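Long-range contacts in putative branched-chain amino acid ABC transporter (Chromobacterium violaceum, PDB 4PYR), which binds glutathione in the crystal and, as a putative LppC-family lipoprotein related to periplasmic binding proteins, may act as an enzyme regulator: residues G108-Q112 with E291-P295; L113-R118 with F142-W146; P125-G130 with V154-F159; D132-L138 with G201-L205. All coordinates share one frame; numbering follows the deposited sequence. Where two conformers were deposited one is given.

Contact 1 (G108-Q112 with E291-P295); sequences GEARQ and ERQLP
Q112 and E109 join helix 106-119 to strand 290-298 through a polar contact whose centre lies about 8 Å from the centre of the molecule, where the helix packs beside one of the antiparallel strands of the eight-stranded mixed sheet. The amide of Q112 reaches two backbone groups of the strand at once. Its OE1 takes the N-H of L294 at 2.7 Å, in the carbonyl plane and on a lone pair, while NE2 faces the carbonyl O of R292; that second approach is so short that its exact geometry is doubtful. With CG beside the backbone N (chi1 -74°) and the rest of the chain extended, the amide is carried straight across to the strand.

One turn earlier E109 meets R292. OE2 of E109 lies 2.9 Å from NH2 of R292, a salt bridge and hydrogen bond made at the edge of the guanidinium with the anti lone pair of the carboxylate. The two planes are turned 55° apart, and a water fills in between, donating to E109 OE2 at 2.8 Å and accepting from R292 NH1. The other carboxylate oxygen, OE1, bonds to S203 OG, and R292 NH1 also reaches the carbonyl of T279, so both charged groups have further partners. CD1 of L294 rests 3.8 Å from CG of E109, giving the bridge an apolar flank.

R292 touches L104, a glutathione-binding residue, which puts this helix-to-sheet junction in the second shell of the ligand pocket, consistent with the periplasmic-binding-protein-like fold of the LppC family.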
loop_
_atom_site.group_PDB
_atom_site.type_symbol
_atom_site.label_atom_id
_atom_site.label_comp_id
_atom_site.label_asym_id
_atom_site.label_seq_id
_atom_site.Cartn_x
_atom_site.Cartn_y
_atom_site.Cartn_z
ATOM N N GLY A 108 2.845 -3.854 -5.875
ATOM C CA GLY A 108 3.267 -2.524 -6.253
ATOM C C GLY A 108 4.605 -2.131 -5.658
ATOM O O GLY A 108 5.432 -1.539 -6.312
ATOM N N GLU A 109 4.849 -2.535 -4.433
ATOM C CA GLU A 109 6.109 -2.187 -3.822
ATOM C C GLU A 109 7.249 -3.032 -4.412
ATOM O O GLU A 109 8.350 -2.530 -4.673
ATOM C CB GLU A 109 6.010 -2.369 -2.311
ATOM C CG GLU A 109 4.990 -1.449 -1.666
ATOM C CD GLU A 109 5.055 -1.425 -0.158
ATOM O OE1 GLU A 109 6.019 -2.010 0.368
ATOM O OE2 GLU A 109 4.181 -0.768 0.453
ATOM N N ALA A 110 6.959 -4.303 -4.719
ATOM C CA ALA A 110 7.984 -5.162 -5.320
ATOM C C ALA A 110 8.401 -4.624 -6.665
ATOM O O ALA A 110 9.583 -4.623 -6.980
ATOM C CB ALA A 110 7.476 -6.584 -5.454
ATOM N N ARG A 111 7.413 -4.179 -7.466
ATOM C CA ARG A 111 7.737 -3.666 -8.779
ATOM C C ARG A 111 8.623 -2.425 -8.660
ATOM O O ARG A 111 9.627 -2.267 -9.362
ATOM C CB ARG A 111 6.447 -3.327 -9.508
ATOM C CG ARG A 111 5.714 -4.537 -10.019
ATOM C CD ARG A 111 4.659 -4.069 -11.022
ATOM N NE ARG A 111 3.448 -3.701 -10.305
ATOM C CZ ARG A 111 2.564 -4.591 -9.848
ATOM N NH1 ARG A 111 2.729 -5.902 -10.060
ATOM N NH2 ARG A 111 1.499 -4.168 -9.194
ATOM N N GLN A 112 8.237 -1.503 -7.791
ATOM C CA GLN A 112 9.057 -0.365 -7.557
ATOM C C GLN A 112 10.449 -0.660 -7.081
ATOM O O GLN A 112 11.391 -0.028 -7.547
ATOM C CB GLN A 112 8.378 0.527 -6.583
ATOM C CG GLN A 112 7.228 1.249 -7.263
ATOM C CD GLN A 112 6.613 2.159 -6.261
ATOM O OE1 GLN A 112 7.285 3.097 -5.778
ATOM N NE2 GLN A 112 5.371 1.847 -5.849
ATOM N N GLU A 291 -2.102 3.922 -8.286
ATOM C CA GLU A 291 -0.845 3.334 -7.937
ATOM C C GLU A 291 -0.014 4.308 -7.108
ATOM O O GLU A 291 -0.210 5.517 -7.180
ATOM C CB GLU A 291 -0.133 2.785 -9.156
ATOM C CG GLU A 291 -0.999 1.768 -9.904
ATOM C CD GLU A 291 -0.406 1.315 -11.216
ATOM O OE1 GLU A 291 0.489 2.028 -11.756
ATOM O OE2 GLU A 291 -0.850 0.241 -11.705
ATOM N N ARG A 292 0.836 3.750 -6.256
ATOM C CA ARG A 292 1.554 4.486 -5.238
ATOM C C ARG A 292 3.041 4.404 -5.485
ATOM O O ARG A 292 3.639 3.326 -5.376
ATOM C CB ARG A 292 1.361 3.888 -3.842
ATOM C CG ARG A 292 0.020 3.994 -3.171
ATOM C CD ARG A 292 0.168 3.633 -1.706
ATOM N NE ARG A 292 0.676 2.291 -1.546
ATOM C CZ ARG A 292 1.600 1.886 -0.654
ATOM N NH1 ARG A 292 2.205 2.727 0.168
ATOM N NH2 ARG A 292 1.929 0.619 -0.636
ATOM N N GLN A 293 3.642 5.552 -5.754
ATOM C CA GLN A 293 5.070 5.658 -6.027
ATOM C C GLN A 293 5.721 6.087 -4.725
ATOM O O GLN A 293 5.326 7.086 -4.128
ATOM C CB GLN A 293 5.294 6.684 -7.104
ATOM C CG GLN A 293 6.419 6.412 -8.058
ATOM C CD GLN A 293 6.464 7.447 -9.153
ATOM O OE1 GLN A 293 6.346 7.131 -10.366
ATOM N NE2 GLN A 293 6.529 8.709 -8.744
ATOM N N LEU A 294 6.715 5.324 -4.274
ATOM C CA LEU A 294 7.229 5.478 -2.920
ATOM C C LEU A 294 8.674 5.976 -2.917
ATOM O O LEU A 294 9.483 5.550 -3.747
ATOM C CB LEU A 294 7.232 4.148 -2.171
ATOM C CG LEU A 294 5.880 3.465 -1.987
ATOM C CD1 LEU A 294 6.114 2.169 -1.225
ATOM C CD2 LEU A 294 4.892 4.340 -1.258
ATOM N N PRO A 295 9.015 6.796 -1.916
ATOM C CA PRO A 295 10.384 7.210 -1.667
ATOM C C PRO A 295 11.211 6.057 -1.013
ATOM O O PRO A 295 10.661 5.090 -0.440
ATOM C CB PRO A 295 10.211 8.365 -0.686
ATOM C CG PRO A 295 8.990 7.989 0.085
ATOM C CD PRO A 295 8.091 7.305 -0.898
HETATM O O HOH W 1 4.127 1.403 2.164
#

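Contact 2 (L113-R118 with F142-W146); sequences LARLMR and FADEW
L113 begins the contact by laying its CD2 against CE2 of F142, 4.1 Å away, where two helices cross at -46° with their axes 9.0 Å apart. A114 comes next and points at the partner helix: its CB sits over one face of the F142 ring, 3.9 Å from the centroid, in a CH-pi contact displaced toward the rim. The same methyl touches CG of E145, and the small side chain lets the backbones come close, the CA atoms of A114 and W146 being 5.6 Å apart.

R115 runs along the outer side of the crossing to E145. Its NH1 gives a hydrogen bond of 2.9 Å to E145 OE2 within a salt bridge; the oxygen lies in the guanidinium plane, yet the donor stands above the carboxylate plane, the two groups being almost perpendicular.

On the inner side, M117, a selenomethionine, brings SE to the edge of the F142 ring, 3.7 Å from CZ, a Met-aromatic contact, while its CB meets the edge of the W146 indole. R118 closes the segment. In the conformer described, chi1 (-76°) and chi2 (-66°) set CD over the six-membered ring of W146, 3.4 Å from CH2; the charged end, turned by a further bend at chi3, is farther off and adds at most a weak attraction.

Beneath the helix pair lies the mixed sheet: M117 and W146 rest on P125, F142 on L127 of the same strand, M117 and F142 on A178 of strand 176-180, and L113 on Y200 of strand 199-201.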
loop_
_atom_site.group_PDB
_atom_site.type_symbol
_atom_site.label_atom_id
_atom_site.label_comp_id
_atom_site.label_asym_id
_atom_site.label_seq_id
_atom_site.Cartn_x
_atom_site.Cartn_y
_atom_site.Cartn_z
ATOM N N LEU A 113 10.580 -1.640 -6.190
ATOM C CA LEU A 113 11.897 -1.971 -5.717
ATOM C C LEU A 113 12.823 -2.414 -6.865
ATOM O O LEU A 113 13.986 -2.040 -6.907
ATOM C CB LEU A 113 11.821 -3.063 -4.661
ATOM C CG LEU A 113 13.114 -3.253 -3.888
ATOM C CD1 LEU A 113 13.382 -2.046 -3.009
ATOM C CD2 LEU A 113 12.984 -4.547 -3.099
ATOM N N ALA A 114 12.285 -3.181 -7.809
ATOM C CA ALA A 114 13.061 -3.542 -8.962
ATOM C C ALA A 114 13.478 -2.307 -9.727
ATOM O O ALA A 114 14.609 -2.222 -10.158
ATOM C CB ALA A 114 12.278 -4.482 -9.858
ATOM N N ARG A 115 12.547 -1.367 -9.948
ATOM C CA ARG A 115 12.893 -0.126 -10.604
ATOM C C ARG A 115 13.943 0.713 -9.859
ATOM O O ARG A 115 14.851 1.261 -10.495
ATOM C CB ARG A 115 11.605 0.670 -10.901
ATOM C CG ARG A 115 10.688 -0.068 -11.881
ATOM C CD ARG A 115 9.635 0.842 -12.477
ATOM N NE ARG A 115 8.586 1.173 -11.523
ATOM C CZ ARG A 115 7.453 0.476 -11.369
ATOM N NH1 ARG A 115 7.204 -0.615 -12.089
ATOM N NH2 ARG A 115 6.563 0.869 -10.467
ATOM N N LEU A 116 13.845 0.759 -8.526
ATOM C CA LEU A 116 14.829 1.473 -7.683
ATOM C C LEU A 116 16.209 0.883 -7.870
ATOM O O LEU A 116 17.226 1.593 -8.004
ATOM C CB LEU A 116 14.477 1.426 -6.177
ATOM C CG LEU A 116 15.534 1.959 -5.177
ATOM C CD1 LEU A 116 15.823 3.433 -5.377
ATOM C CD2 LEU A 116 15.070 1.699 -3.755
HETATM N N MSE A 117 16.252 -0.443 -7.862
HETATM C CA MSE A 117 17.529 -1.079 -7.990
HETATM C C MSE A 117 18.162 -0.901 -9.327
HETATM O O MSE A 117 19.391 -0.775 -9.435
HETATM C CB MSE A 117 17.332 -2.513 -7.598
HETATM C CG MSE A 117 17.243 -2.687 -6.075
HETATM SE SE MSE A 117 16.795 -4.499 -5.508
HETATM C CE MSE A 117 18.660 -5.147 -5.499
ATOM N N ARG A 118 17.352 -0.879 -10.387
ATOM C CA ARG A 118 17.853 -0.504 -11.691
ATOM C C ARG A 118 18.416 0.908 -11.714
ATOM O O ARG A 118 19.512 1.148 -12.211
ATOM C CB ARG A 118 16.727 -0.629 -12.709
ATOM C CG ARG A 118 16.448 -2.057 -13.072
ATOM C CD ARG A 118 17.640 -2.622 -13.807
ATOM N NE ARG A 118 17.635 -2.304 -15.233
ATOM C CZ ARG A 118 18.419 -2.922 -16.110
ATOM N NH1 ARG A 118 19.227 -3.883 -15.669
ATOM N NH2 ARG A 118 18.379 -2.613 -17.389
ATOM N N PHE A 142 8.584 -8.831 -8.095
ATOM C CA PHE A 142 9.903 -8.282 -8.338
ATOM C C PHE A 142 10.544 -8.875 -9.617
ATOM O O PHE A 142 11.082 -8.169 -10.473
ATOM C CB PHE A 142 10.797 -8.497 -7.096
ATOM C CG PHE A 142 12.159 -7.904 -7.241
ATOM C CD1 PHE A 142 13.127 -8.503 -8.036
ATOM C CD2 PHE A 142 12.476 -6.724 -6.599
ATOM C CE1 PHE A 142 14.359 -7.915 -8.215
ATOM C CE2 PHE A 142 13.711 -6.144 -6.774
ATOM C CZ PHE A 142 14.676 -6.741 -7.542
ATOM N N ALA A 143 10.539 -10.189 -9.683
ATOM C CA ALA A 143 11.199 -10.906 -10.736
ATOM C C ALA A 143 10.571 -10.552 -12.089
ATOM O O ALA A 143 11.287 -10.348 -13.060
ATOM C CB ALA A 143 11.082 -12.376 -10.472
ATOM N N ASP A 144 9.262 -10.442 -12.115
ATOM C CA ASP A 144 8.593 -10.088 -13.395
ATOM C C ASP A 144 9.008 -8.696 -13.860
ATOM O O ASP A 144 9.220 -8.455 -15.089
ATOM C CB ASP A 144 7.082 -10.163 -13.246
ATOM C CG ASP A 144 6.549 -11.599 -13.272
ATOM O OD1 ASP A 144 7.310 -12.546 -13.577
ATOM O OD2 ASP A 144 5.367 -11.812 -12.950
ATOM N N GLU A 145 9.018 -7.746 -12.924
ATOM C CA GLU A 145 9.409 -6.391 -13.241
ATOM C C GLU A 145 10.867 -6.296 -13.692
ATOM O O GLU A 145 11.186 -5.620 -14.654
ATOM C CB GLU A 145 9.145 -5.464 -12.059
ATOM C CG GLU A 145 9.338 -3.987 -12.405
ATOM C CD GLU A 145 8.278 -3.421 -13.355
ATOM O OE1 GLU A 145 7.119 -3.903 -13.475
ATOM O OE2 GLU A 145 8.605 -2.387 -13.949
ATOM N N TRP A 146 11.763 -6.987 -12.989
ATOM C CA TRP A 146 13.178 -6.996 -13.356
ATOM C C TRP A 146 13.347 -7.507 -14.793
ATOM O O TRP A 146 14.064 -6.921 -15.597
ATOM C CB TRP A 146 14.006 -7.937 -12.362
ATOM C CG TRP A 146 15.461 -7.762 -12.601
ATOM C CD1 TRP A 146 16.262 -8.486 -13.428
ATOM C CD2 TRP A 146 16.269 -6.727 -12.060
ATOM N NE1 TRP A 146 17.526 -7.956 -13.447
ATOM C CE2 TRP A 146 17.562 -6.886 -12.592
ATOM C CE3 TRP A 146 16.024 -5.680 -11.152
ATOM C CZ2 TRP A 146 18.607 -6.005 -12.294
ATOM C CZ3 TRP A 146 17.035 -4.842 -10.856
ATOM C CH2 TRP A 146 18.323 -4.999 -11.430
#

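Contact 3 (P125-G130 with V154-F159); sequences PLLVVG and VRQMAF
The backbones of L127 and V129 bond to those of R155, M157 and F159 in the parallel strand pair of a beta-alpha-beta unit, strand 125-129, helix 133-150, strand 155-158, with the second strand at the outer edge of the mixed sheet. L127 stands opposite Q156 and V129 opposite A158. Four bonds run between them: L127 N to R155 O, M157 N to L127 O, V129 N to M157 O and F159 N to V129 O, the first two each 2.8 Å long.

Side chains fall on two faces. L126, V128 and M157 share the one against helix 165-172. In L126, chi1 of 177° places CG opposite the backbone N, and chi2 of 66° then turns CD1 toward the second strand, 3.6 Å from CG of R155. R155 and M157, a selenomethionine, were each modelled in two conformers, and the still tighter approach of L126 CD1 to M157 CG is doubtful. V128 offers CG1 to CB of F159 at 4.0 Å, and the ring beyond leads away to L189 of helix 183-192.

The other face turns to helix 133-150. Here L127 and Q156 run alongside each other off the sheet, with CD2 of L127 4.0 Å from OE1 of Q156; the extended glutamine chain also carries NE2 to CG2 of V129, 3.8 Å away. V154 divides its branches: CG1 packs on L127 CD2, while CG2 meets P125 CG. At that end of the pair, a water donates to P125 O at 2.6 Å and accepts from R155 N at 3.0 Å.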
loop_
_atom_site.group_PDB
_atom_site.type_symbol
_atom_site.label_atom_id
_atom_site.label_comp_id
_atom_site.label_asym_id
_atom_site.label_seq_id
_atom_site.Cartn_x
_atom_site.Cartn_y
_atom_site.Cartn_z
ATOM N N PRO A 125 21.752 -8.351 -9.222
ATOM C CA PRO A 125 21.266 -8.587 -7.878
ATOM C C PRO A 125 20.829 -10.032 -7.688
ATOM O O PRO A 125 20.498 -10.737 -8.641
ATOM C CB PRO A 125 20.046 -7.690 -7.784
ATOM C CG PRO A 125 19.552 -7.638 -9.204
ATOM C CD PRO A 125 20.787 -7.576 -10.018
ATOM N N LEU A 126 20.845 -10.462 -6.434
ATOM C CA LEU A 126 20.253 -11.714 -6.040
ATOM C C LEU A 126 18.964 -11.465 -5.311
ATOM O O LEU A 126 18.939 -10.753 -4.306
ATOM C CB LEU A 126 21.202 -12.462 -5.111
ATOM C CG LEU A 126 20.662 -13.788 -4.551
ATOM C CD1 LEU A 126 20.481 -14.821 -5.658
ATOM C CD2 LEU A 126 21.512 -14.346 -3.417
ATOM N N LEU A 127 17.863 -12.005 -5.822
ATOM C CA LEU A 127 16.558 -11.941 -5.172
ATOM C C LEU A 127 16.401 -13.130 -4.249
ATOM O O LEU A 127 16.508 -14.299 -4.704
ATOM C CB LEU A 127 15.425 -11.925 -6.229
ATOM C CG LEU A 127 13.986 -12.046 -5.748
ATOM C CD1 LEU A 127 13.559 -10.836 -4.938
ATOM C CD2 LEU A 127 13.071 -12.188 -6.956
ATOM N N VAL A 128 16.218 -12.865 -2.954
ATOM C CA VAL A 128 16.067 -13.944 -1.999
ATOM C C VAL A 128 14.643 -13.965 -1.552
ATOM O O VAL A 128 14.120 -12.925 -1.160
ATOM C CB VAL A 128 17.012 -13.689 -0.799
ATOM C CG1 VAL A 128 16.757 -14.726 0.290
ATOM C CG2 VAL A 128 18.441 -13.669 -1.297
ATOM N N VAL A 129 14.001 -15.127 -1.652
ATOM C CA VAL A 129 12.562 -15.240 -1.412
ATOM C C VAL A 129 12.197 -16.278 -0.340
ATOM O O VAL A 129 12.596 -17.449 -0.431
ATOM C CB VAL A 129 11.846 -15.623 -2.722
ATOM C CG1 VAL A 129 10.354 -15.568 -2.498
ATOM C CG2 VAL A 129 12.289 -14.728 -3.865
ATOM N N GLY A 130 11.434 -15.822 0.662
ATOM C CA GLY A 130 10.943 -16.665 1.754
ATOM C C GLY A 130 9.832 -17.602 1.266
ATOM O O GLY A 130 9.423 -17.580 0.079
ATOM N N VAL A 154 16.122 -12.088 -13.293
ATOM C CA VAL A 154 16.962 -11.888 -12.095
ATOM C C VAL A 154 17.332 -13.244 -11.514
ATOM O O VAL A 154 16.532 -14.154 -11.562
ATOM C CB VAL A 154 16.225 -11.010 -11.065
ATOM C CG1 VAL A 154 15.095 -11.757 -10.365
ATOM C CG2 VAL A 154 17.188 -10.462 -10.029
ATOM N N ARG A 155 18.548 -13.352 -10.987
ATOM C CA ARG A 155 18.939 -14.519 -10.184
ATOM C C ARG A 155 18.101 -14.566 -8.921
ATOM O O ARG A 155 18.042 -13.600 -8.171
ATOM C CB ARG A 155 20.412 -14.425 -9.812
ATOM C CG ARG A 155 20.944 -15.663 -9.104
ATOM C CD ARG A 155 22.359 -15.974 -9.566
ATOM N NE ARG A 155 22.348 -16.300 -10.978
ATOM C CZ ARG A 155 22.463 -17.531 -11.452
ATOM N NH1 ARG A 155 22.614 -18.546 -10.641
ATOM N NH2 ARG A 155 22.433 -17.736 -12.735
ATOM N N GLN A 156 17.450 -15.700 -8.690
ATOM C CA GLN A 156 16.487 -15.850 -7.625
ATOM C C GLN A 156 16.755 -17.126 -6.825
ATOM O O GLN A 156 16.919 -18.190 -7.408
ATOM C CB GLN A 156 15.105 -15.902 -8.232
ATOM C CG GLN A 156 14.022 -16.085 -7.231
ATOM C CD GLN A 156 12.653 -16.121 -7.819
ATOM O OE1 GLN A 156 12.385 -15.568 -8.907
ATOM N NE2 GLN A 156 11.755 -16.733 -7.085
HETATM N N MSE A 157 16.775 -16.998 -5.502
HETATM C CA MSE A 157 17.046 -18.125 -4.632
HETATM C C MSE A 157 15.987 -18.207 -3.573
HETATM O O MSE A 157 15.847 -17.239 -2.794
HETATM C CB MSE A 157 18.409 -17.942 -3.974
HETATM C CG MSE A 157 19.513 -17.849 -5.020
HETATM SE SE MSE A 157 21.244 -18.287 -4.190
HETATM C CE MSE A 157 20.741 -20.023 -3.405
ATOM N N ALA A 158 15.509 -19.419 -3.313
ATOM C CA ALA A 158 14.652 -19.706 -2.165
ATOM C C ALA A 158 15.500 -19.660 -0.887
ATOM O O ALA A 158 16.542 -20.277 -0.827
ATOM C CB ALA A 158 14.054 -21.100 -2.310
ATOM N N PHE A 159 15.067 -18.860 0.084
ATOM C CA PHE A 159 15.748 -18.838 1.390
ATOM C C PHE A 159 15.660 -20.189 2.080
ATOM O O PHE A 159 14.588 -20.771 2.131
ATOM C CB PHE A 159 15.137 -17.763 2.272
ATOM C CG PHE A 159 15.883 -17.597 3.584
ATOM C CD1 PHE A 159 17.107 -16.986 3.591
ATOM C CD2 PHE A 159 15.344 -18.032 4.764
ATOM C CE1 PHE A 159 17.823 -16.822 4.771
ATOM C CE2 PHE A 159 16.056 -17.884 5.944
ATOM C CZ PHE A 159 17.288 -17.266 5.944
HETATM O O HOH W 2 20.627 -11.201 -11.223
HETATM O O HOH W 3 12.248 -19.818 1.286
#

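Contact 4 (D132-L138 with G201-L205); sequences DALSQRL and GTSQL. With GSH (glutathione), chain B.
S135 and Q204 link the first turn of helix 133-150 to a short 3-10 turn, 203-205, in the loop after strand 199-201. The backbones stay well apart, the CA atoms of S135 and Q204 being 8.6 Å from each other, so side chains bridge the gap. Q204 does most of it: CG opposite the backbone N (chi1 179°) and an extended chain send its amide to the helix, where NE2 donates to S135 OG at 3.1 Å, close to the amide plane. S135 OG in turn donates to D132 OD1 at 2.7 Å, and a water joins Q204 NE2 to D132 OD2. The other end of the amide, OE1, takes the N-H of L181 and lies 3.4 Å from CD1 of L138. That same methyl touches T202 OG1, and CD2 of L134 packs against NE2 and CG of Q204.

D132 is the N-cap of the helix: its OD2 accepts from S135 N at 2.9 Å. On another side of this helix, R137 gives its NH2 to OE1 of glutathione at 2.7 Å and lays a guanidinium face against the ligand's C1; E107 also holds NH2 in a salt bridge. This is an N-capped helix start whose R137 reaches glutathione, with the S135-Q204 link beside that site.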
loop_
_atom_site.group_PDB
_atom_site.type_symbol
_atom_site.label_atom_id
_atom_site.label_comp_id
_atom_site.label_asym_id
_atom_site.label_seq_id
_atom_site.Cartn_x
_atom_site.Cartn_y
_atom_site.Cartn_z
ATOM N N ASP A 132 6.673 -17.852 2.891
ATOM C CA ASP A 132 5.344 -17.441 3.307
ATOM C C ASP A 132 4.677 -16.805 2.089
ATOM O O ASP A 132 5.363 -16.385 1.152
ATOM C CB ASP A 132 5.413 -16.432 4.457
ATOM C CG ASP A 132 6.231 -15.231 4.106
ATOM O OD1 ASP A 132 7.459 -15.381 4.114
ATOM O OD2 ASP A 132 5.683 -14.187 3.725
ATOM N N ALA A 133 3.359 -16.699 2.130
ATOM C CA ALA A 133 2.614 -16.273 0.940
ATOM C C ALA A 133 2.964 -14.844 0.509
ATOM O O ALA A 133 3.063 -14.553 -0.700
ATOM C CB ALA A 133 1.127 -16.411 1.181
ATOM N N LEU A 134 3.168 -13.936 1.458
ATOM C CA LEU A 134 3.463 -12.531 1.079
ATOM C C LEU A 134 4.808 -12.498 0.388
ATOM O O LEU A 134 4.978 -11.858 -0.638
ATOM C CB LEU A 134 3.499 -11.568 2.316
ATOM C CG LEU A 134 4.225 -10.211 2.094
ATOM C CD1 LEU A 134 3.456 -9.443 1.052
ATOM C CD2 LEU A 134 4.358 -9.351 3.339
ATOM N N SER A 135 5.810 -13.182 0.968
ATOM C CA SER A 135 7.126 -13.125 0.389
ATOM C C SER A 135 7.082 -13.680 -1.034
ATOM O O SER A 135 7.778 -13.196 -1.902
ATOM C CB SER A 135 8.076 -13.975 1.198
ATOM O OG SER A 135 8.276 -13.377 2.462
ATOM N N GLN A 136 6.314 -14.736 -1.227
ATOM C CA GLN A 136 6.310 -15.374 -2.563
ATOM C C GLN A 136 5.633 -14.488 -3.568
ATOM O O GLN A 136 6.103 -14.422 -4.661
ATOM C CB GLN A 136 5.640 -16.743 -2.521
ATOM C CG GLN A 136 6.343 -17.725 -1.617
ATOM C CD GLN A 136 7.349 -18.576 -2.310
ATOM O OE1 GLN A 136 8.103 -18.094 -3.180
ATOM N NE2 GLN A 136 7.421 -19.868 -1.898
ATOM N N ARG A 137 4.623 -13.736 -3.144
ATOM C CA ARG A 137 3.969 -12.745 -4.031
ATOM C C ARG A 137 4.918 -11.628 -4.396
ATOM O O ARG A 137 4.979 -11.197 -5.546
ATOM C CB ARG A 137 2.751 -12.156 -3.358
ATOM C CG ARG A 137 1.550 -13.086 -3.415
ATOM C CD ARG A 137 0.321 -12.560 -2.653
ATOM N NE ARG A 137 -0.068 -11.242 -3.128
ATOM C CZ ARG A 137 -1.028 -10.479 -2.601
ATOM N NH1 ARG A 137 -1.728 -10.881 -1.540
ATOM N NH2 ARG A 137 -1.273 -9.295 -3.141
ATOM N N LEU A 138 5.686 -11.148 -3.399
ATOM C CA LEU A 138 6.658 -10.099 -3.646
ATOM C C LEU A 138 7.733 -10.544 -4.605
ATOM O O LEU A 138 8.185 -9.812 -5.477
ATOM C CB LEU A 138 7.345 -9.673 -2.316
ATOM C CG LEU A 138 6.475 -8.845 -1.426
ATOM C CD1 LEU A 138 7.160 -8.625 -0.101
ATOM C CD2 LEU A 138 6.165 -7.497 -2.020
ATOM N N GLY A 201 14.881 -3.943 0.524
ATOM C CA GLY A 201 13.596 -4.579 0.777
ATOM C C GLY A 201 12.441 -3.596 0.524
ATOM O O GLY A 201 12.643 -2.422 0.255
ATOM N N THR A 202 11.234 -4.115 0.671
ATOM C CA THR A 202 10.030 -3.340 0.663
ATOM C C THR A 202 9.640 -2.977 2.093
ATOM O O THR A 202 10.380 -3.259 3.039
ATOM C CB THR A 202 8.863 -4.081 -0.020
ATOM O OG1 THR A 202 8.517 -5.247 0.750
ATOM C CG2 THR A 202 9.262 -4.526 -1.358
ATOM N N SER A 203 8.450 -2.404 2.271
ATOM C CA SER A 203 7.997 -1.988 3.573
ATOM C C SER A 203 7.732 -3.193 4.472
ATOM O O SER A 203 7.484 -2.998 5.625
ATOM C CB SER A 203 6.734 -1.119 3.463
ATOM O OG SER A 203 5.599 -1.850 3.047
ATOM N N GLN A 204 7.715 -4.401 3.889
ATOM C CA GLN A 204 7.705 -5.662 4.628
ATOM C C GLN A 204 8.716 -5.623 5.784
ATOM O O GLN A 204 8.436 -6.148 6.871
ATOM C CB GLN A 204 8.009 -6.830 3.652
ATOM C CG GLN A 204 8.072 -8.229 4.265
ATOM C CD GLN A 204 8.547 -9.246 3.248
ATOM O OE1 GLN A 204 9.456 -8.969 2.436
ATOM N NE2 GLN A 204 7.955 -10.435 3.288
ATOM N N LEU A 205 9.865 -4.986 5.557
ATOM C CA LEU A 205 10.944 -4.961 6.579
ATOM C C LEU A 205 10.820 -3.912 7.640
ATOM O O LEU A 205 11.505 -3.983 8.671
ATOM C CB LEU A 205 12.294 -4.804 5.884
ATOM C CG LEU A 205 12.559 -5.898 4.854
ATOM C CD1 LEU A 205 13.927 -5.678 4.278
ATOM C CD2 LEU A 205 12.437 -7.294 5.447
HETATM N N1 GSH B . -5.069 -9.909 -5.452
HETATM C CA1 GSH B . -4.320 -10.469 -4.348
HETATM C C1 GSH B . -3.654 -11.779 -4.717
HETATM O O11 GSH B . -2.881 -11.848 -5.712
HETATM O O12 GSH B . -3.858 -12.775 -3.983
HETATM C CB1 GSH B . -5.231 -10.671 -3.130
HETATM C CG1 GSH B . -5.942 -9.398 -2.674
HETATM C CD1 GSH B . -4.956 -8.378 -2.192
HETATM O OE1 GSH B . -3.760 -8.584 -2.348
HETATM N N2 GSH B . -5.506 -7.295 -1.598
HETATM C CA2 GSH B . -4.768 -6.157 -1.035
HETATM C C2 GSH B . -4.845 -6.204 0.462
HETATM O O2 GSH B . -4.889 -7.384 0.828
HETATM C CB2 GSH B . -5.332 -4.864 -1.591
HETATM S SG2 GSH B . -6.112 -5.163 -3.170
HETATM N N3 GSH B . -4.873 -5.129 1.335
HETATM C CA3 GSH B . -4.665 -3.664 1.127
HETATM C C3 GSH B . -5.666 -2.719 1.797
HETATM O O31 GSH B . -5.303 -1.562 2.183
HETATM O O32 GSH B . -6.839 -3.112 1.956
HETATM O O HOH W 4 6.320 -11.593 5.555
#

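Overall arrangement
Of the elements in these contacts, helix 106-119 comes first along the chain, and it enters two of them. Its first half, 108-112, waits until residues 291-295 to close contact 1, a loop of 178 residues within which the other three are nested. Its second half meets helix 133-150 in contact 2. Strand 125-129 follows, closing on 154-159 in contact 3, and 132-138 closes on 201-205 in contact 4. Contacts 2, 3 and 4 cross one another pairwise, since their segments alternate. Together they tie two helices to the mixed sheet: R111 packs on E145 between contacts 1 and 2, A110 on L138 between 1 and 4, L113 on G201 between 2 and 4, and V129 on S135 between 3 and 4.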